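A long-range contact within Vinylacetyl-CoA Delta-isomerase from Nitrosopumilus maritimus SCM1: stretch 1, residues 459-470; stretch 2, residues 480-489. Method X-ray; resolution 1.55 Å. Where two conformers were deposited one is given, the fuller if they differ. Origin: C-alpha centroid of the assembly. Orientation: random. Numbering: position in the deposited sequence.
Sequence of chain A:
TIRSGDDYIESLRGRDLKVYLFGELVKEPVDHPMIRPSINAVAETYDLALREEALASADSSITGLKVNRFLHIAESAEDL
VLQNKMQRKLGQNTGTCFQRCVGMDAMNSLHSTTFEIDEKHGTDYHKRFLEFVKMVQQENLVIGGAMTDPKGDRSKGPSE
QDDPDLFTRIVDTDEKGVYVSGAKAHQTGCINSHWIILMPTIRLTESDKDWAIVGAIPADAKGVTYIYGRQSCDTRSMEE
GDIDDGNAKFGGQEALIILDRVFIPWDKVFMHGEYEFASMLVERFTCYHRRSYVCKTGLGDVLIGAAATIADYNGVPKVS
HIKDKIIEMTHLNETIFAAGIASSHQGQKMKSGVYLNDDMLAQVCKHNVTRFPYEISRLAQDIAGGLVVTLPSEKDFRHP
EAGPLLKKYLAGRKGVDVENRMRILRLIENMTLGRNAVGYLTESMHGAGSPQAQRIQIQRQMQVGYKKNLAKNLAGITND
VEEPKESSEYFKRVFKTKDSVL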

ATOM      1  N   GLN A 459     -18.612   8.046  -5.930  1.00 13.83           N
ATOM      2  CA  GLN A 459     -19.135   7.739  -7.252  1.00 15.24           C
ATOM      3  C   GLN A 459     -20.210   8.725  -7.690  1.00 15.61           C
ATOM      4  O   GLN A 459     -20.194   9.150  -8.832  1.00 15.74           O
ATOM      5  CB  GLN A 459     -19.595   6.291  -7.316  1.00 16.84           C
ATOM      6  CG  GLN A 459     -20.049   5.818  -8.687  1.00 19.74           C
ATOM      7  CD  GLN A 459     -20.320   4.331  -8.682  1.00 23.99           C
ATOM      8  OE1 GLN A 459     -19.612   3.550  -9.302  1.00 32.89           O
ATOM      9  NE2 GLN A 459     -21.241   3.882  -7.883  1.00 27.38           N
ATOM     10  N   ARG A 460     -21.126   9.062  -6.772  1.00 15.26           N
ATOM     11  CA  ARG A 460     -22.214   9.963  -7.063  1.00 17.67           C
ATOM     12  C   ARG A 460     -21.733  11.364  -7.439  1.00 16.95           C
ATOM     13  O   ARG A 460     -22.455  12.076  -8.145  1.00 20.99           O
ATOM     14  CB  ARG A 460     -23.216  10.005  -5.904  1.00 19.78           C
ATOM     15  CG  ARG A 460     -24.025   8.722  -5.815  1.00 26.49           C
ATOM     16  CD  ARG A 460     -24.995   8.766  -4.645  1.00 31.39           C
ATOM     17  NE  ARG A 460     -25.988   9.808  -4.925  1.00 38.41           N
ATOM     18  CZ  ARG A 460     -26.328  10.865  -4.185  1.00 45.35           C
ATOM     19  NH1 ARG A 460     -27.317  11.639  -4.606  1.00 49.86           N
ATOM     20  NH2 ARG A 460     -25.701  11.159  -3.052  1.00 49.89           N
ATOM     21  N   GLN A 461     -20.580  11.780  -6.924  1.00 15.47           N
ATOM     22  CA  GLN A 461     -20.128  13.146  -7.069  1.00 15.22           C
ATOM     23  C   GLN A 461     -18.890  13.350  -7.945  1.00 14.72           C
ATOM     24  O   GLN A 461     -18.445  14.480  -8.092  1.00 14.47           O
ATOM     25  CB  GLN A 461     -19.755  13.627  -5.653  1.00 17.85           C
ATOM     26  CG  GLN A 461     -20.923  13.734  -4.688  1.00 21.83           C
ATOM     27  CD  GLN A 461     -20.427  14.201  -3.341  1.00 23.44           C
ATOM     28  OE1 GLN A 461     -20.318  15.407  -3.045  1.00 27.44           O
ATOM     29  NE2 GLN A 461     -20.006  13.240  -2.542  1.00 22.11           N
ATOM     30  N   MET A 462     -18.317  12.278  -8.506  1.00 14.27           N
ATOM     31  CA  MET A 462     -16.996  12.308  -9.109  1.00 14.50           C
ATOM     32  C   MET A 462     -16.973  12.808 -10.565  1.00 14.51           C
ATOM     33  O   MET A 462     -15.883  12.863 -11.171  1.00 16.04           O
ATOM     34  CB  MET A 462     -16.351  10.929  -8.976  1.00 15.21           C
ATOM     35  CG  MET A 462     -16.893   9.873  -9.868  1.00 17.79           C
ATOM     36  SD  MET A 462     -16.015   8.342  -9.471  1.00 21.47           S
ATOM     37  CE  MET A 462     -16.980   7.291 -10.555  1.00 23.22           C
ATOM     38  N   GLN A 463     -18.121  13.199 -11.131  1.00 14.50           N
ATOM     39  CA  GLN A 463     -18.217  13.909 -12.417  1.00 13.92           C
ATOM     40  C   GLN A 463     -17.396  13.224 -13.520  1.00 14.38           C
ATOM     41  O   GLN A 463     -16.592  13.841 -14.219  1.00 14.27           O
ATOM     42  CB  GLN A 463     -17.795  15.359 -12.212  1.00 14.70           C
ATOM     43  CG  GLN A 463     -18.792  16.109 -11.357  1.00 16.22           C
ATOM     44  CD  GLN A 463     -18.485  17.576 -11.190  1.00 15.42           C
ATOM     45  OE1 GLN A 463     -17.961  18.004 -10.153  1.00 19.03           O
ATOM     46  NE2 GLN A 463     -18.758  18.337 -12.232  1.00 16.75           N
ATOM     47  N   VAL A 464     -17.637  11.918 -13.686  1.00 14.17           N
ATOM     48  CA  VAL A 464     -16.998  11.135 -14.735  1.00 15.37           C
ATOM     49  C   VAL A 464     -17.247  11.717 -16.133  1.00 13.42           C
ATOM     50  O   VAL A 464     -16.330  11.793 -16.936  1.00 14.60           O
ATOM     51  CB  VAL A 464     -17.448   9.669 -14.700  1.00 19.14           C
ATOM     52  CG1 VAL A 464     -16.792   8.865 -15.811  1.00 22.57           C
ATOM     53  CG2 VAL A 464     -17.132   9.048 -13.392  1.00 21.65           C
ATOM     54  N   GLY A 465     -18.491  12.134 -16.427  1.00 14.10           N
ATOM     55  CA  GLY A 465     -18.776  12.661 -17.742  1.00 14.36           C
ATOM     56  C   GLY A 465     -17.990  13.942 -18.041  1.00 14.60           C
ATOM     57  O   GLY A 465     -17.525  14.121 -19.161  1.00 15.40           O
ATOM     58  N   TYR A 466     -17.916  14.856 -17.042  1.00 13.69           N
ATOM     59  CA  TYR A 466     -17.109  16.044 -17.165  1.00 14.49           C
ATOM     60  C   TYR A 466     -15.665  15.686 -17.479  1.00 12.45           C
ATOM     61  O   TYR A 466     -15.049  16.260 -18.372  1.00 13.88           O
ATOM     62  CB  TYR A 466     -17.241  16.869 -15.878  1.00 14.68           C
ATOM     63  CG  TYR A 466     -16.437  18.153 -15.719  1.00 17.54           C
ATOM     64  CD1 TYR A 466     -15.080  18.131 -15.424  1.00 18.17           C
ATOM     65  CD2 TYR A 466     -17.061  19.382 -15.666  1.00 21.57           C
ATOM     66  CE1 TYR A 466     -14.345  19.279 -15.197  1.00 22.36           C
ATOM     67  CE2 TYR A 466     -16.337  20.543 -15.410  1.00 25.04           C
ATOM     68  CZ  TYR A 466     -14.968  20.492 -15.198  1.00 24.67           C
ATOM     69  OH  TYR A 466     -14.186  21.607 -14.916  1.00 27.73           O
ATOM     70  N   LYS A 467     -15.139  14.721 -16.732  1.00 12.49           N
ATOM     71  CA  LYS A 467     -13.748  14.311 -16.897  1.00 12.51           C
ATOM     72  C   LYS A 467     -13.475  13.632 -18.250  1.00 12.59           C
ATOM     73  O   LYS A 467     -12.449  13.889 -18.883  1.00 12.41           O
ATOM     74  CB  LYS A 467     -13.315  13.420 -15.726  1.00 12.70           C
ATOM     75  CG  LYS A 467     -13.292  14.156 -14.382  1.00 13.23           C
ATOM     76  CD  LYS A 467     -12.946  13.289 -13.181  1.00 15.51           C
ATOM     77  CE  LYS A 467     -12.961  14.162 -11.941  1.00 17.43           C
ATOM     78  NZ  LYS A 467     -12.677  13.387 -10.767  1.00 22.28           N
ATOM     79  N   LYS A 468     -14.424  12.819 -18.720  1.00 12.51           N
ATOM     80  CA  LYS A 468     -14.330  12.233 -20.049  1.00 13.10           C
ATOM     81  C   LYS A 468     -14.176  13.329 -21.106  1.00 11.87           C
ATOM     82  O   LYS A 468     -13.366  13.219 -22.015  1.00 13.89           O
ATOM     83  CB  LYS A 468     -15.539  11.359 -20.391  1.00 13.40           C
ATOM     84  CG  LYS A 468     -15.592  10.085 -19.573  1.00 14.05           C
ATOM     85  CD  LYS A 468     -16.895   9.328 -19.715  1.00 17.47           C
ATOM     86  CE  LYS A 468     -17.033   8.684 -21.012  1.00 20.08           C
ATOM     87  NZ  LYS A 468     -18.329   8.039 -21.171  1.00 22.27           N
ATOM     88  N   ASN A 469     -14.931  14.425 -20.930  1.00 12.53           N
ATOM     89  CA  ASN A 469     -14.866  15.511 -21.892  1.00 13.30           C
ATOM     90  C   ASN A 469     -13.525  16.235 -21.831  1.00 12.20           C
ATOM     91  O   ASN A 469     -13.004  16.672 -22.865  1.00 13.97           O
ATOM     92  CB  ASN A 469     -16.053  16.442 -21.733  1.00 14.81           C
ATOM     93  CG  ASN A 469     -17.328  15.776 -22.224  1.00 17.42           C
ATOM     94  OD1 ASN A 469     -17.315  14.732 -22.876  1.00 19.81           O
ATOM     95  ND2 ASN A 469     -18.464  16.356 -21.931  1.00 18.80           N
ATOM     96  N   LEU A 470     -12.936  16.373 -20.636  1.00 11.88           N
ATOM     97  CA  LEU A 470     -11.590  16.932 -20.535  1.00 12.46           C
ATOM     98  C   LEU A 470     -10.611  16.121 -21.375  1.00 12.06           C
ATOM     99  O   LEU A 470      -9.742  16.699 -22.027  1.00 13.37           O
ATOM    100  CB  LEU A 470     -11.086  16.937 -19.099  1.00 13.81           C
ATOM    101  CG  LEU A 470     -11.848  17.795 -18.088  1.00 14.04           C
ATOM    102  CD1 LEU A 470     -11.217  17.542 -16.724  1.00 15.24           C
ATOM    103  CD2 LEU A 470     -11.880  19.246 -18.410  1.00 16.14           C
ATOM    104  N   ASP A 480     -18.103  12.717 -30.670  1.00 24.18           N
ATOM    105  CA  ASP A 480     -18.988  11.902 -29.843  1.00 24.24           C
ATOM    106  C   ASP A 480     -19.079  12.455 -28.423  1.00 25.65           C
ATOM    107  O   ASP A 480     -19.419  11.729 -27.479  1.00 28.25           O
ATOM    108  CB  ASP A 480     -18.550  10.449 -29.799  1.00 25.51           C
ATOM    109  CG  ASP A 480     -17.248  10.231 -29.046  1.00 25.16           C
ATOM    110  OD1 ASP A 480     -16.686  11.222 -28.574  1.00 24.94           O
ATOM    111  OD2 ASP A 480     -16.804   9.080 -28.954  1.00 27.03           O
ATOM    112  N   VAL A 481     -18.817  13.748 -28.282  1.00 25.08           N
ATOM    113  CA  VAL A 481     -18.871  14.394 -26.988  1.00 24.58           C
ATOM    114  C   VAL A 481     -20.326  14.504 -26.539  1.00 24.23           C
ATOM    115  O   VAL A 481     -21.147  15.047 -27.262  1.00 26.33           O
ATOM    116  CB  VAL A 481     -18.158  15.748 -27.059  1.00 26.38           C
ATOM    117  CG1 VAL A 481     -18.284  16.544 -25.754  1.00 29.23           C
ATOM    118  CG2 VAL A 481     -16.699  15.582 -27.468  1.00 25.97           C
ATOM    119  N   GLU A 482     -20.609  14.026 -25.316  1.00 24.44           N
ATOM    120  CA  GLU A 482     -21.946  14.069 -24.729  1.00 27.56           C
ATOM    121  C   GLU A 482     -21.973  15.025 -23.529  1.00 24.39           C
ATOM    122  O   GLU A 482     -21.004  15.123 -22.775  1.00 24.73           O
ATOM    123  CB  GLU A 482     -22.364  12.682 -24.245  1.00 32.43           C
ATOM    124  CG  GLU A 482     -22.278  11.621 -25.342  1.00 38.10           C
ATOM    125  CD  GLU A 482     -23.509  10.740 -25.505  1.00 46.92           C
ATOM    126  OE1 GLU A 482     -24.636  11.278 -25.583  1.00 57.51           O
ATOM    127  OE2 GLU A 482     -23.334   9.515 -25.615  1.00 58.27           O
ATOM    128  N   GLU A 483     -23.082  15.760 -23.366  1.00 23.03           N
ATOM    129  CA  GLU A 483     -23.314  16.564 -22.169  1.00 25.46           C
ATOM    130  C   GLU A 483     -23.389  15.634 -20.956  1.00 24.10           C
ATOM    131  O   GLU A 483     -24.106  14.630 -20.981  1.00 25.29           O
ATOM    132  CB  GLU A 483     -24.599  17.380 -22.330  1.00 30.59           C
ATOM    133  CG  GLU A 483     -24.803  18.436 -21.251  1.00 38.62           C
ATOM    134  CD  GLU A 483     -26.175  19.103 -21.335  1.00 44.83           C
ATOM    135  OE1 GLU A 483     -26.351  20.098 -20.625  1.00 51.58           O
ATOM    136  OE2 GLU A 483     -27.074  18.662 -22.098  1.00 56.79           O
ATOM    137  N   PRO A 484     -22.648  15.903 -19.859  1.00 22.44           N
ATOM    138  CA  PRO A 484     -22.755  15.073 -18.671  1.00 23.22           C
ATOM    139  C   PRO A 484     -24.147  15.106 -18.060  1.00 24.03           C
ATOM    140  O   PRO A 484     -24.796  16.154 -18.041  1.00 27.75           O
ATOM    141  CB  PRO A 484     -21.697  15.646 -17.735  1.00 21.61           C
ATOM    142  CG  PRO A 484     -20.738  16.370 -18.665  1.00 23.43           C
ATOM    143  CD  PRO A 484     -21.605  16.925 -19.736  1.00 22.55           C
ATOM    144  N   LYS A 485     -24.592  13.946 -17.577  1.00 25.95           N
ATOM    145  CA  LYS A 485     -25.841  13.851 -16.836  1.00 25.93           C
ATOM    146  C   LYS A 485     -25.511  13.241 -15.477  1.00 25.51           C
ATOM    147  O   LYS A 485     -25.412  12.020 -15.345  1.00 26.00           O
ATOM    148  CB  LYS A 485     -26.806  12.944 -17.604  1.00 31.84           C
ATOM    149  CG  LYS A 485     -27.148  13.408 -19.001  1.00 39.20           C
ATOM    150  CD  LYS A 485     -28.124  14.582 -19.028  1.00 48.48           C
ATOM    151  CE  LYS A 485     -28.698  14.856 -20.399  1.00 55.05           C
ATOM    152  NZ  LYS A 485     -27.734  15.502 -21.299  1.00 60.81           N
ATOM    153  N   GLU A 486     -25.219  14.112 -14.516  1.00 22.80           N
ATOM    154  CA  GLU A 486     -24.640  13.722 -13.245  1.00 19.69           C
ATOM    155  C   GLU A 486     -24.666  14.949 -12.342  1.00 20.15           C
ATOM    156  O   GLU A 486     -24.746  16.074 -12.833  1.00 20.22           O
ATOM    157  CB  GLU A 486     -23.196  13.247 -13.419  1.00 19.48           C
ATOM    158  CG  GLU A 486     -22.272  14.295 -14.040  1.00 18.03           C
ATOM    159  CD  GLU A 486     -20.952  13.821 -14.647  1.00 16.54           C
ATOM    160  OE1 GLU A 486     -20.819  12.570 -14.863  1.00 16.95           O
ATOM    161  OE2 GLU A 486     -20.028  14.677 -14.938  1.00 15.97           O
ATOM    162  N   SER A 487     -24.509  14.708 -11.039  1.00 19.77           N
ATOM    163  CA  SER A 487     -24.313  15.790 -10.109  1.00 20.06           C
ATOM    164  C   SER A 487     -23.040  16.542 -10.471  1.00 19.26           C
ATOM    165  O   SER A 487     -21.994  15.923 -10.585  1.00 19.86           O
ATOM    166  CB  SER A 487     -24.243  15.335  -8.700  1.00 24.53           C
ATOM    167  OG  SER A 487     -24.055  16.498  -7.888  1.00 31.76           O
ATOM    168  N   SER A 488     -23.131  17.883 -10.589  0.59 19.17           N
ATOM    169  CA  SER A 488     -21.981  18.684 -10.973  0.59 20.57           C
ATOM    170  C   SER A 488     -21.548  19.618  -9.849  0.59 19.12           C
ATOM    171  O   SER A 488     -20.736  20.510 -10.064  0.59 18.20           O
ATOM    172  CB  SER A 488     -22.256  19.461 -12.222  0.59 23.36           C
ATOM    173  OG  SER A 488     -23.273  20.410 -11.990  0.59 26.56           O
ATOM    174  N   GLU A 489     -22.008  19.356  -8.631  1.00 18.70           N
ATOM    175  CA  GLU A 489     -21.847  20.312  -7.545  1.00 19.55           C
ATOM    176  C   GLU A 489     -20.399  20.414  -7.086  1.00 17.30           C
ATOM    177  O   GLU A 489     -19.953  21.480  -6.716  1.00 19.68           O
ATOM    178  CB  GLU A 489     -22.799  19.980  -6.399  1.00 22.60           C
ATOM    179  CG  GLU A 489     -24.261  20.200  -6.781  1.00 24.11           C
ATOM    180  CD  GLU A 489     -24.543  21.479  -7.578  1.00 33.86           C
ATOM    181  OE1 GLU A 489     -24.879  21.374  -8.810  1.00 43.36           O
ATOM    182  OE2 GLU A 489     -24.402  22.591  -6.992  1.00 38.75           O
TER
HETATM  183  O   HOH W   1     -20.916  13.359 -10.396  1.00 16.77           O
HETATM  184  O   HOH W   2     -20.388  16.543  -7.907  1.00 20.25           O
HETATM  185  O   HOH W   3     -20.507  17.284 -14.437  1.00 18.30           O
HETATM  186  O   HOH W   4     -19.190  21.293 -12.331  1.00 21.21           O
HETATM  187  O   HOH W   5     -20.259  10.892 -12.677  1.00 21.81           O
HETATM  188  O   HOH W   6     -18.489  12.479 -23.982  1.00 21.21           O

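Residues 480-489, which form no regular helix or strand until Glu489, lie against the last part of one helix and the start of the next in residues 459-470, and 459 Å² of surface, both sides summed, is buried between the two stretches. The contact is mostly polar, with direct hydrogen bonds supplemented by ordered water.

At the N-terminal side the contact is light. The backbone of Arg460 approaches Ser487, with Arg460 O 3.8 Å from Ser487 CB, and a water ties the two stretches together by accepting from Gln463 N (2.9 Å) and lying 3.0 Å from Arg460 O and 2.8 Å from Ser487 O.

Gln463, with positive phi, leaves the first helix and occupies the N-cap position of the next. Its CA-to-CB bond points sideways, but the extended side chain (chi1 m, chi2 t) runs along stretch 2, placing Gln463 CG 3.3 Å from Ser487 O and Gln463 NE2 3.5 Å from Ser488 CA. The amide NE2 donates to two waters, each at 3.0 Å; one of these donates to Glu486 OE2 (2.7 Å) and the other to Ser488 O (2.9 Å).

The centre of the contact is the carboxylate of Glu486, which meets the exposed amides of the helix's first turn. Gly465 N donates to Glu486 OE1 at 2.8 Å and Tyr466 N to Glu486 OE2 at 3.0 Å. Val464 N donates to a water at 3.0 Å, which donates in turn to Glu486 OE1 (2.8 Å). An acidic side chain suits this place, where free N-H groups and the helix dipole favour negative charge.

Gly465 has no side chain, and this permits the close packing: an ideal CB would lie only 3.1 Å from both Pro484 CB and Glu486 OE1. Instead, the proline ring rests on the backbone, with Pro484 CG 3.7 Å from Gly465 C and 3.6 Å from Tyr466 N. Tyr466 adds a looser apolar contact, its CB 4.5 Å from Pro484 CG, before its side chain leads away.

One helical turn beyond Gly465, Asn469 points toward stretch 2 and closes the contact. Asn469 ND2 donates to Glu482 O at 2.9 Å, almost linearly (178°), while Asn469 OD1 accepts from a water (2.8 Å) that in turn accepts from Glu482 N (2.9 Å). The carboxamide, both donor and acceptor, thereby engages both backbone polar groups of Glu482.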